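Local coordinates for protein putative citrate lyase (Ralstonia eutropha, PDB 3QQW) that probably acts as a magnesium-dependent lyase of the citrate lyase family, perhaps cleaving (S)-citramalyl-CoA, at residues Pro147-Ile152 with Val172-Leu177. Numbering follows the deposited sequence.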
# COMPACT_ATOMS: atom_id res chain seq x y z
N PRO C 147 -23.15 17.16 6.67
CA PRO C 147 -22.19 16.10 6.33
C PRO C 147 -21.37 16.48 5.10
O PRO C 147 -21.85 17.20 4.24
CB PRO C 147 -23.08 14.89 6.05
CG PRO C 147 -24.39 15.21 6.72
CD PRO C 147 -24.53 16.69 6.51
N VAL C 148 -20.13 16.05 5.06
CA VAL C 148 -19.20 16.38 3.98
C VAL C 148 -18.76 15.11 3.24
O VAL C 148 -18.55 14.06 3.85
CB VAL C 148 -17.98 17.18 4.53
CG1 VAL C 148 -17.01 17.55 3.43
CG2 VAL C 148 -18.43 18.43 5.29
N HIS C 149 -18.66 15.24 1.91
CA HIS C 149 -18.17 14.24 0.95
C HIS C 149 -16.89 14.81 0.39
O HIS C 149 -16.90 15.93 -0.14
CB HIS C 149 -19.17 13.94 -0.16
CG HIS C 149 -20.46 13.31 0.29
ND1 HIS C 149 -21.33 12.75 -0.63
CD2 HIS C 149 -21.00 13.19 1.53
CE1 HIS C 149 -22.36 12.31 0.07
NE2 HIS C 149 -22.21 12.55 1.39
N VAL C 150 -15.78 14.10 0.57
CA VAL C 150 -14.49 14.62 0.12
C VAL C 150 -13.96 13.80 -1.05
O VAL C 150 -13.83 12.58 -0.96
CB VAL C 150 -13.47 14.67 1.29
CG1 VAL C 150 -12.12 15.20 0.84
CG2 VAL C 150 -14.00 15.53 2.43
N LEU C 151 -13.65 14.49 -2.15
CA LEU C 151 -13.02 13.85 -3.29
C LEU C 151 -11.55 13.59 -3.01
O LEU C 151 -10.84 14.50 -2.56
CB LEU C 151 -13.14 14.72 -4.55
CG LEU C 151 -14.28 14.47 -5.55
CD1 LEU C 151 -14.26 13.08 -6.12
CD2 LEU C 151 -15.59 14.82 -4.97
N ILE C 152 -11.11 12.36 -3.28
CA ILE C 152 -9.70 11.95 -3.22
C ILE C 152 -9.33 11.79 -4.67
O ILE C 152 -9.70 10.80 -5.30
CB ILE C 152 -9.46 10.71 -2.34
CG1 ILE C 152 -10.04 10.92 -0.89
CG2 ILE C 152 -7.96 10.32 -2.32
CD1 ILE C 152 -9.49 12.15 -0.06
N VAL C 172 -18.50 10.57 3.46
CA VAL C 172 -18.10 9.91 2.22
C VAL C 172 -16.70 10.39 1.77
O VAL C 172 -16.39 11.58 1.88
CB VAL C 172 -19.12 10.09 1.05
CG1 VAL C 172 -18.56 9.55 -0.26
CG2 VAL C 172 -20.47 9.47 1.34
N LEU C 173 -15.89 9.44 1.24
CA LEU C 173 -14.65 9.67 0.51
C LEU C 173 -14.95 9.23 -0.90
O LEU C 173 -15.34 8.09 -1.13
CB LEU C 173 -13.42 8.96 1.08
CG LEU C 173 -12.93 9.38 2.48
CD1 LEU C 173 -11.62 8.68 2.81
CD2 LEU C 173 -12.74 10.92 2.59
N ASP C 174 -14.87 10.18 -1.85
CA ASP C 174 -15.16 9.91 -3.25
C ASP C 174 -13.91 9.70 -4.03
O ASP C 174 -13.01 10.53 -3.96
CB ASP C 174 -15.94 11.10 -3.86
CG ASP C 174 -17.33 11.32 -3.34
OD1 ASP C 174 -18.16 10.44 -3.53
OD2 ASP C 174 -17.59 12.41 -2.81
N PHE C 175 -13.86 8.66 -4.84
CA PHE C 175 -12.68 8.46 -5.70
C PHE C 175 -12.86 9.19 -7.03
O PHE C 175 -13.78 8.89 -7.79
CB PHE C 175 -12.39 6.97 -5.93
CG PHE C 175 -11.04 6.80 -6.57
CD1 PHE C 175 -9.87 7.05 -5.85
CD2 PHE C 175 -10.93 6.46 -7.91
CE1 PHE C 175 -8.62 6.95 -6.46
CE2 PHE C 175 -9.68 6.36 -8.52
CZ PHE C 175 -8.53 6.59 -7.79
N GLY C 176 -12.00 10.16 -7.29
CA GLY C 176 -12.02 10.94 -8.52
C GLY C 176 -10.95 10.42 -9.46
O GLY C 176 -9.82 10.90 -9.44
N LEU C 177 -11.32 9.41 -10.27
CA LEU C 177 -10.42 8.73 -11.21
C LEU C 177 -9.81 9.69 -12.24
O LEU C 177 -8.58 9.73 -12.40
CB LEU C 177 -11.17 7.57 -11.92
CG LEU C 177 -10.43 6.84 -13.04
CD1 LEU C 177 -9.24 6.03 -12.49
CD2 LEU C 177 -11.38 5.96 -13.80
O HOH W 1 -20.37 13.51 -3.12
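Neighbouring parallel strands of the TIM barrel, the fifth (148-152) and sixth (170-175), meet here, with His149 beside Val172 and Leu151 beside Asp174 pointing into the barrel. Four backbone bonds zip them together: Val150 N to Val172 O, Asp174 N to Val150 O, the nearly straight Ile152 N to Asp174 O (2.7 Å, 177° at the hydrogen), and Gly176 N to Ile152 O, where the donor sits above the carbonyl plane. Inside, Val172 CG2, anti to its own carbonyl carbon, lies over the centre of the His149 imidazole, 3.6 Å from the ring centroid, a CH-pi contact. One water at the ring edge lies 2.8 Å from His149 ND1 and donates to Asp174 OD2 at 3.0 Å. Tyr114 also stacks on the His149 ring, whose NE2 is hydrogen-bonded to Glu171 OE2, while Asp174 OD1 pairs likewise with Trp253 NE1. Leu151 CD1 reaches across to Asp174 CB at 3.4 Å, and the Leu151 side chain lies close to Glu153 and Arg88, predicted substrate-binding residues. On the outer face, Leu173 CD2 packs against Val150 CB at 4.0 Å, under helices 161-164 and 202-217. The buried imidazole is thus fixed in rotation through both nitrogens, with Val172 CG2 over one face.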